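Local coordinates for beta-galactoside alpha-2,6-sialyltransferase (Photobacterium sp., PDB 2Z4T), which probably transfers sialic acid from a CMP-linked donor to galactose-containing acceptors such as lactose, forming an alpha-2,6 linkage, at residues V423-P426 with S427-F431; F453-A457 with E458-F462; A178-V181 with Q182-K186; Q331-F334 with L335-N339. All coordinates share one frame; numbering follows the deposited sequence.

In the fold
Along the chain the four contacts come in series, in the order 3, 4, 1, 2; each closes only a local turn, so none nests in or crosses another. Interaction 3 lies in helix 178-190, against the sheet that includes strands 103-122 and 146-151. Interaction 4 lies in the last turns of helix 328-338 and touches interaction 1, where Ile429 packs on the backbone of Val338 and Asn339. Interaction 1 then leads from the outer strand 423-424 of the six-stranded parallel sheet to the CMP site. Interaction 2 leads into strand 460-465 of that same sheet and meets interaction 1 where Ile455 packs on Phe431. Interaction 3 stands apart, its nearest atoms about 17 Å from those of interaction 4.

Interaction 1: residues V423-P426 with S427-F431. With C5P (cytidine-5'-monophosphate), chain C.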
# COMPACT_ATOMS: atom_id res chain seq x y z
N VAL A 423 26.87 -2.84 -5.80
CA VAL A 423 26.04 -3.37 -4.72
C VAL A 423 24.53 -3.20 -5.04
O VAL A 423 24.09 -2.10 -5.33
CB VAL A 423 26.37 -2.67 -3.39
CG1 VAL A 423 25.54 -3.24 -2.24
CG2 VAL A 423 27.87 -2.78 -3.10
N ASP A 424 23.79 -4.31 -5.04
CA ASP A 424 22.31 -4.39 -5.10
C ASP A 424 21.95 -4.10 -3.63
O ASP A 424 22.34 -4.87 -2.76
CB ASP A 424 22.01 -5.83 -5.49
CG ASP A 424 20.72 -5.98 -6.23
OD1 ASP A 424 20.61 -5.50 -7.37
OD2 ASP A 424 19.80 -6.62 -5.68
N ILE A 425 21.21 -3.05 -3.26
CA ILE A 425 19.76 -2.80 -3.25
C ILE A 425 18.69 -3.69 -3.88
O ILE A 425 18.22 -3.38 -4.97
CB ILE A 425 19.42 -1.35 -3.22
CG1 ILE A 425 20.67 -0.55 -2.81
CG2 ILE A 425 18.27 -1.15 -2.25
CD1 ILE A 425 20.57 0.95 -3.00
N PRO A 426 18.27 -4.75 -3.16
CA PRO A 426 17.30 -5.65 -3.75
C PRO A 426 16.18 -4.90 -4.44
O PRO A 426 15.53 -4.02 -3.84
CB PRO A 426 16.84 -6.51 -2.57
CG PRO A 426 18.10 -6.63 -1.75
CD PRO A 426 18.70 -5.22 -1.82
N SER A 427 16.00 -5.23 -5.70
CA SER A 427 15.09 -4.52 -6.56
C SER A 427 13.64 -4.52 -6.05
O SER A 427 12.85 -3.63 -6.40
CB SER A 427 15.17 -5.13 -7.97
OG SER A 427 14.70 -6.48 -7.97
N LYS A 428 13.29 -5.50 -5.21
CA LYS A 428 11.93 -5.60 -4.69
C LYS A 428 11.57 -4.50 -3.69
O LYS A 428 10.39 -4.29 -3.39
CB LYS A 428 11.63 -6.99 -4.11
CG LYS A 428 12.41 -7.45 -2.85
CD LYS A 428 11.88 -8.86 -2.49
CE LYS A 428 12.76 -9.65 -1.52
NZ LYS A 428 14.24 -9.71 -1.82
N ILE A 429 12.59 -3.81 -3.18
CA ILE A 429 12.39 -2.81 -2.15
C ILE A 429 12.00 -1.48 -2.81
O ILE A 429 12.82 -0.90 -3.54
CB ILE A 429 13.68 -2.61 -1.30
CG1 ILE A 429 14.13 -3.93 -0.68
CG2 ILE A 429 13.49 -1.55 -0.23
CD1 ILE A 429 15.60 -3.91 -0.22
N SER A 430 10.77 -1.00 -2.58
CA SER A 430 10.42 0.33 -3.09
C SER A 430 11.44 1.36 -2.63
O SER A 430 11.84 1.37 -1.46
CB SER A 430 9.03 0.75 -2.67
OG SER A 430 8.11 0.39 -3.69
N PHE A 431 11.89 2.20 -3.54
CA PHE A 431 12.96 3.12 -3.22
C PHE A 431 12.53 4.10 -2.14
O PHE A 431 13.36 4.60 -1.36
CB PHE A 431 13.43 3.85 -4.48
CG PHE A 431 14.66 4.69 -4.28
CD1 PHE A 431 15.88 4.10 -4.00
CD2 PHE A 431 14.59 6.06 -4.38
CE1 PHE A 431 17.05 4.88 -3.82
CE2 PHE A 431 15.72 6.85 -4.23
CZ PHE A 431 16.96 6.27 -3.94
O3P C5P C . 9.48 3.37 -12.31
P C5P C . 8.05 3.41 -11.93
O1P C5P C . 7.39 2.15 -12.47
O2P C5P C . 7.41 4.75 -12.21
O5' C5P C . 8.03 3.34 -10.35
C5' C5P C . 6.87 3.04 -9.61
C4' C5P C . 7.37 2.66 -8.22
O4' C5P C . 8.22 1.51 -8.30
C3' C5P C . 8.25 3.72 -7.58
O3' C5P C . 7.52 4.68 -6.83
C2' C5P C . 9.07 2.89 -6.63
O2' C5P C . 8.28 2.47 -5.52
C1' C5P C . 9.31 1.62 -7.38
N1 C5P C . 10.61 1.66 -8.05
C2 C5P C . 11.78 1.38 -7.29
N3 C5P C . 13.00 1.38 -7.89
C4 C5P C . 13.13 1.68 -9.21
C5 C5P C . 11.98 1.96 -9.98
C6 C5P C . 10.72 1.94 -9.37
O2 C5P C . 11.72 1.12 -6.08
N4 C5P C . 14.36 1.66 -9.77
O HOH W 1 17.81 -7.31 -6.84
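Pro426 and Ile429 are the ends of a type I beta turn, closed by a hydrogen bond of 3.0 Å from Ile429 N to Pro426 O that is nearly straight at the hydrogen (166°). Their side chains lie side by side and point the same way. Ile429 carries CG1 anti to its carbonyl carbon (chi1 -57°), which brings CD1 alongside the proline ring, 3.7 Å from Pro426 CB. Ile425 CG2 approaches the same methyl more loosely, with 4.3 Å to Ile429 CD1. The turn is part of the strand-to-helix connection between strand 423-424, at the edge of the parallel sheet of this GT-B enzyme, and helix 431-436, and it delivers the chain to the nucleotide. Phe431 N donates to O2 of the cytosine of CMP at 2.8 Å, a backbone grip on the base. Ser430 OG stands 2.8 Å from the ribose O2'. Before the turn, a water accepts from Ser427 N at 3.0 Å; its link to Asp424 OD2 is modelled too short to be relied on. The carbonyl of Ser427 is bonded to Lys403 NZ, whose residue also gives its own backbone O to CMP.

Interaction 2: residues F453-A457 with E458-F462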
# COMPACT_ATOMS: atom_id res chain seq x y z
N PHE A 453 8.95 11.48 -8.46
CA PHE A 453 7.85 12.35 -8.11
C PHE A 453 7.94 12.73 -6.62
O PHE A 453 7.32 13.73 -6.19
CB PHE A 453 6.48 11.70 -8.41
CG PHE A 453 6.12 11.63 -9.90
CD1 PHE A 453 4.83 11.95 -10.33
CD2 PHE A 453 7.05 11.20 -10.86
CE1 PHE A 453 4.47 11.88 -11.68
CE2 PHE A 453 6.72 11.13 -12.21
CZ PHE A 453 5.40 11.48 -12.63
N THR A 454 8.71 11.95 -5.85
CA THR A 454 8.71 12.05 -4.39
C THR A 454 10.07 12.40 -3.76
O THR A 454 10.13 13.20 -2.84
CB THR A 454 8.20 10.74 -3.78
OG1 THR A 454 6.89 10.45 -4.29
CG2 THR A 454 8.15 10.80 -2.26
N ILE A 455 11.14 11.78 -4.25
CA ILE A 455 12.50 11.98 -3.74
C ILE A 455 12.89 13.46 -3.82
O ILE A 455 12.70 14.09 -4.86
CB ILE A 455 13.55 11.10 -4.54
CG1 ILE A 455 13.28 9.60 -4.32
CG2 ILE A 455 14.97 11.39 -4.16
CD1 ILE A 455 12.85 9.15 -2.88
N PRO A 456 13.44 14.01 -2.71
CA PRO A 456 13.89 15.41 -2.65
C PRO A 456 14.87 15.79 -3.76
O PRO A 456 15.82 15.05 -4.05
CB PRO A 456 14.59 15.48 -1.28
CG PRO A 456 13.93 14.46 -0.47
CD PRO A 456 13.66 13.33 -1.42
N ALA A 457 14.60 16.94 -4.37
CA ALA A 457 15.39 17.46 -5.47
C ALA A 457 16.88 17.44 -5.20
O ALA A 457 17.67 17.14 -6.09
CB ALA A 457 14.93 18.88 -5.81
N GLU A 458 17.27 17.75 -3.97
CA GLU A 458 18.70 17.94 -3.65
C GLU A 458 19.53 16.67 -3.83
O GLU A 458 20.72 16.73 -4.07
CB GLU A 458 18.89 18.56 -2.27
CG GLU A 458 18.95 17.57 -1.08
CD GLU A 458 20.38 17.37 -0.52
OE1 GLU A 458 21.36 17.49 -1.29
OE2 GLU A 458 20.50 17.08 0.71
N LYS A 459 18.88 15.51 -3.72
CA LYS A 459 19.59 14.24 -3.90
C LYS A 459 19.82 13.86 -5.37
O LYS A 459 20.78 13.15 -5.67
CB LYS A 459 18.83 13.13 -3.19
CG LYS A 459 18.88 13.23 -1.70
CD LYS A 459 20.30 13.10 -1.17
CE LYS A 459 20.24 12.56 0.24
NZ LYS A 459 21.51 12.61 0.99
N ILE A 460 18.95 14.34 -6.25
CA ILE A 460 18.96 14.00 -7.68
C ILE A 460 20.09 14.66 -8.47
O ILE A 460 20.15 15.88 -8.55
CB ILE A 460 17.62 14.40 -8.32
CG1 ILE A 460 16.44 13.92 -7.45
CG2 ILE A 460 17.56 13.92 -9.77
CD1 ILE A 460 15.03 14.34 -7.99
N LYS A 461 20.96 13.86 -9.07
CA LYS A 461 22.00 14.39 -9.97
C LYS A 461 21.53 14.54 -11.40
O LYS A 461 21.82 15.55 -12.02
CB LYS A 461 23.26 13.55 -9.89
CG LYS A 461 23.97 13.64 -8.54
CD LYS A 461 23.96 15.07 -7.98
CE LYS A 461 24.89 15.24 -6.78
NZ LYS A 461 24.29 14.66 -5.54
N PHE A 462 20.82 13.55 -11.95
CA PHE A 462 20.19 13.70 -13.25
C PHE A 462 19.16 12.61 -13.48
O PHE A 462 19.23 11.54 -12.88
CB PHE A 462 21.22 13.76 -14.40
CG PHE A 462 22.03 12.49 -14.58
CD1 PHE A 462 21.53 11.42 -15.32
CD2 PHE A 462 23.31 12.39 -14.06
CE1 PHE A 462 22.29 10.24 -15.50
CE2 PHE A 462 24.08 11.22 -14.23
CZ PHE A 462 23.56 10.14 -14.95
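Ile460 folds back against the two overlapping turns that run from Pro456 to Ile460, and two successive backbone hydrogen bonds hold the chain in that bend. Lys459 N donates to Pro456 O at 3.1 Å, and Ile460 N to Ala457 O, also at 3.1 Å. Both donors stand well above the planes of the carbonyls they use, and the second bond is the more bent at its hydrogen (140°). The side chain of Ile460 starts at CB, 3.5 Å from Ala457 O. With CG1 placed anti to the carbonyl carbon (chi1 -48°), the longer branch runs back along the turn. CG1 lies 3.6 Å from Pro456 O and nearly as close to Ala457 O; its nearest apolar side-chain partner is Ile455 CG2 at 4.4 Å. An extended chi2 (177°) then carries CD1 onward to Ile455 O, 3.9 Å away, and close to Ala457 CA at 4.0 Å. The isoleucine thus meets mostly backbone atoms of the bend. Lys459 leads its amine out of the turn to a hydrogen bond with Pro441 O. The bend lies in the connection from strand 443-447 to strand 460-465, and Lys459 and Lys461 make backbone hydrogen bonds with Val444. Ile455 and Pro456 rest on Met435 of helix 431-436, and Ile455 also touches Phe431.

Interaction 3: residues A178-V181 with Q182-K186; sequences ADLV and QEIVK
Leu180 and Ile184 face inward from the first turns of helix 178-190, the helix of a beta-alpha-beta crossover between the parallel strands 166-168 and 194-201 in a Rossmann-like half of the GT-B fold. Four consecutive backbone hydrogen bonds, each from residue i+4 to residue i, join the two halves of the stretch. Gln182 N donates to Ala178 O at 2.9 Å in a bond almost perfectly straight at the hydrogen (177°). The next two bonds, from Glu183 N to Asp179 O and from Ile184 N to Leu180 O, are less linear, and the series closes with Val185 N reaching Val181 O at 2.8 Å. On the inner side, a chi1 of -154° places CG of Leu180 anti to the backbone N, and chi2 then turns CD2 along the helix toward the following turn. There CD2 meets Ile184 CD1 at 3.4 Å, a tight methyl contact between side chains that cross at a slant. Ile184 CG1 also presses on the backbone, 3.2 Å from Leu180 O. One helical position further on, the valines make a looser pair: Val181 CG1 and Val185 CG2 are 4.4 Å apart, whereas Val185 CG2 is closer to the backbone, 3.5 Å from Val181 O. Leu180 and Ile184 sit on the sheet, touching Tyr148 of strand 146-151 and, in strand 103-122, Val121 and Val119 respectively. Val181 and Val185 turn instead to helix 205-216, where both touch Glu215.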
# COMPACT_ATOMS: atom_id res chain seq x y z
N ALA A 178 -11.46 -14.12 -8.74
CA ALA A 178 -12.77 -14.65 -8.38
C ALA A 178 -12.77 -15.19 -6.96
O ALA A 178 -13.74 -14.99 -6.22
CB ALA A 178 -13.22 -15.75 -9.38
N ASP A 179 -11.70 -15.87 -6.56
CA ASP A 179 -11.71 -16.48 -5.23
C ASP A 179 -11.66 -15.43 -4.11
O ASP A 179 -12.15 -15.68 -3.03
CB ASP A 179 -10.67 -17.63 -5.07
CG ASP A 179 -9.21 -17.15 -5.13
OD1 ASP A 179 -8.88 -16.19 -5.87
OD2 ASP A 179 -8.36 -17.75 -4.44
N LEU A 180 -11.13 -14.25 -4.38
CA LEU A 180 -11.18 -13.16 -3.40
C LEU A 180 -12.61 -12.67 -3.27
O LEU A 180 -13.10 -12.45 -2.15
CB LEU A 180 -10.30 -11.99 -3.85
CG LEU A 180 -9.69 -11.01 -2.86
CD1 LEU A 180 -9.27 -9.73 -3.57
CD2 LEU A 180 -10.55 -10.71 -1.66
N VAL A 181 -13.28 -12.50 -4.41
CA VAL A 181 -14.68 -12.05 -4.43
C VAL A 181 -15.55 -13.04 -3.65
O VAL A 181 -16.28 -12.63 -2.74
CB VAL A 181 -15.21 -11.82 -5.87
CG1 VAL A 181 -16.72 -11.58 -5.86
CG2 VAL A 181 -14.49 -10.66 -6.56
N GLN A 182 -15.43 -14.34 -3.98
CA GLN A 182 -16.16 -15.40 -3.28
C GLN A 182 -15.94 -15.36 -1.77
O GLN A 182 -16.87 -15.51 -0.98
CB GLN A 182 -15.74 -16.77 -3.83
CG GLN A 182 -16.25 -17.05 -5.24
CD GLN A 182 -15.41 -18.07 -6.00
OE1 GLN A 182 -15.46 -18.12 -7.23
NE2 GLN A 182 -14.63 -18.88 -5.28
N GLU A 183 -14.69 -15.16 -1.37
CA GLU A 183 -14.41 -15.11 0.06
C GLU A 183 -15.10 -13.91 0.73
O GLU A 183 -15.64 -14.03 1.84
CB GLU A 183 -12.91 -15.13 0.35
CG GLU A 183 -12.58 -15.34 1.83
CD GLU A 183 -13.30 -16.58 2.44
OE1 GLU A 183 -13.22 -17.68 1.83
OE2 GLU A 183 -13.95 -16.42 3.51
N ILE A 184 -15.11 -12.77 0.04
CA ILE A 184 -15.85 -11.60 0.51
C ILE A 184 -17.38 -11.89 0.58
O ILE A 184 -18.06 -11.49 1.54
CB ILE A 184 -15.53 -10.39 -0.39
CG1 ILE A 184 -14.04 -10.04 -0.28
CG2 ILE A 184 -16.43 -9.18 -0.07
CD1 ILE A 184 -13.54 -9.13 -1.36
N VAL A 185 -17.90 -12.58 -0.42
CA VAL A 185 -19.32 -12.93 -0.42
C VAL A 185 -19.67 -13.80 0.78
O VAL A 185 -20.69 -13.58 1.43
CB VAL A 185 -19.75 -13.60 -1.74
CG1 VAL A 185 -21.12 -14.29 -1.59
CG2 VAL A 185 -19.75 -12.58 -2.85
N LYS A 186 -18.80 -14.77 1.08
CA LYS A 186 -19.01 -15.64 2.22
C LYS A 186 -19.06 -14.84 3.52
O LYS A 186 -19.91 -15.11 4.37
CB LYS A 186 -17.97 -16.77 2.26
CG LYS A 186 -18.08 -17.70 1.05
CD LYS A 186 -17.06 -18.83 1.06
CE LYS A 186 -17.02 -19.53 -0.29
NZ LYS A 186 -16.57 -20.95 -0.20

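Interaction 4: residues Q331-F334 with L335-N339; sequences QELF and LSIVN
Phe334 and Val338 meet one turn apart on the last turns of helix 328-338, which ends in a Schellman motif at Asn339. The backbone hydrogen bonds form an unbroken alpha-helical ladder: Leu335 N to Gln331 O, Ser336 N to Glu332 O, Ile337 N to Leu333 O at 2.9 Å, and Val338 N to Phe334 O at 3.0 Å. Beyond them Asn339 takes a positive phi (59°), and its N makes a weak bond of 3.2 Å to Ser336 O that helps to close the helix end. The aromatic contact is a CH-pi interaction. Val338 CG1 sits over one face of the Phe334 ring, 4.2 Å from its centroid and displaced toward the rim, closest to CE1. The ring is brought there by a first torsion that sets CG opposite the backbone N (chi1 179°). Phe334 also packs against Leu132, Met133 and Ile136 of helix 126-141, and Val338 joins it on Leu132. Apolar contacts complete the set. Leu333 CD1 and Ile337 CD1 touch at 3.9 Å, and both side chains rest on Leu164 of helix 158-164. On another side of the helix Leu335, which reaches Phe323, brings its CD2 to 3.8 Å from Phe334 CD2. Leu335 makes a separate contact with the backbone, its CG lying 3.3 Å from Gln331 O.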
# COMPACT_ATOMS: atom_id res chain seq x y z
N GLN A 331 7.95 -0.70 12.92
CA GLN A 331 9.02 -0.40 11.97
C GLN A 331 9.80 -1.66 11.57
O GLN A 331 10.13 -1.83 10.39
CB GLN A 331 9.97 0.67 12.51
CG GLN A 331 9.31 2.02 12.74
CD GLN A 331 10.33 3.14 12.96
OE1 GLN A 331 10.00 4.32 12.86
NE2 GLN A 331 11.58 2.76 13.24
N GLU A 332 10.07 -2.54 12.53
CA GLU A 332 10.78 -3.79 12.24
C GLU A 332 9.95 -4.73 11.40
O GLU A 332 10.45 -5.35 10.48
CB GLU A 332 11.21 -4.50 13.53
CG GLU A 332 12.02 -5.79 13.31
CD GLU A 332 11.98 -6.71 14.52
OE1 GLU A 332 13.05 -7.15 14.98
OE2 GLU A 332 10.87 -6.98 15.03
N LEU A 333 8.67 -4.83 11.73
CA LEU A 333 7.79 -5.71 10.98
C LEU A 333 7.68 -5.22 9.53
O LEU A 333 7.75 -6.01 8.59
CB LEU A 333 6.42 -5.82 11.66
CG LEU A 333 5.37 -6.67 10.95
CD1 LEU A 333 5.83 -8.15 10.77
CD2 LEU A 333 4.03 -6.56 11.71
N PHE A 334 7.56 -3.90 9.37
CA PHE A 334 7.53 -3.27 8.06
C PHE A 334 8.78 -3.58 7.21
O PHE A 334 8.64 -4.07 6.08
CB PHE A 334 7.35 -1.75 8.24
CG PHE A 334 7.33 -0.98 6.95
CD1 PHE A 334 6.24 -1.04 6.11
CD2 PHE A 334 8.40 -0.16 6.61
CE1 PHE A 334 6.23 -0.32 4.91
CE2 PHE A 334 8.40 0.58 5.42
CZ PHE A 334 7.32 0.50 4.57
N LEU A 335 9.97 -3.32 7.76
CA LEU A 335 11.22 -3.51 7.00
C LEU A 335 11.39 -4.97 6.60
O LEU A 335 11.89 -5.32 5.52
CB LEU A 335 12.47 -3.03 7.77
CG LEU A 335 12.49 -1.54 8.12
CD1 LEU A 335 13.81 -1.16 8.76
CD2 LEU A 335 12.18 -0.65 6.89
N SER A 336 10.93 -5.80 7.51
CA SER A 336 11.00 -7.21 7.34
C SER A 336 10.05 -7.66 6.22
O SER A 336 10.43 -8.48 5.39
CB SER A 336 10.64 -7.85 8.67
OG SER A 336 10.54 -9.22 8.52
N ILE A 337 8.84 -7.12 6.18
CA ILE A 337 7.93 -7.45 5.10
C ILE A 337 8.39 -6.94 3.72
O ILE A 337 8.23 -7.64 2.73
CB ILE A 337 6.47 -7.03 5.39
CG1 ILE A 337 5.95 -7.82 6.61
CG2 ILE A 337 5.59 -7.30 4.16
CD1 ILE A 337 4.58 -7.40 7.12
N VAL A 338 8.95 -5.73 3.66
CA VAL A 338 9.51 -5.22 2.40
C VAL A 338 10.92 -5.80 2.06
O VAL A 338 11.46 -5.52 1.00
CB VAL A 338 9.50 -3.65 2.30
CG1 VAL A 338 8.16 -3.07 2.78
CG2 VAL A 338 10.68 -3.04 3.08
N ASN A 339 11.47 -6.62 2.96
CA ASN A 339 12.82 -7.20 2.84
C ASN A 339 13.98 -6.21 2.74
O ASN A 339 14.97 -6.43 2.03
CB ASN A 339 12.91 -8.28 1.74
CG ASN A 339 11.88 -9.40 1.93
OD1 ASN A 339 11.59 -9.80 3.05
ND2 ASN A 339 11.32 -9.89 0.82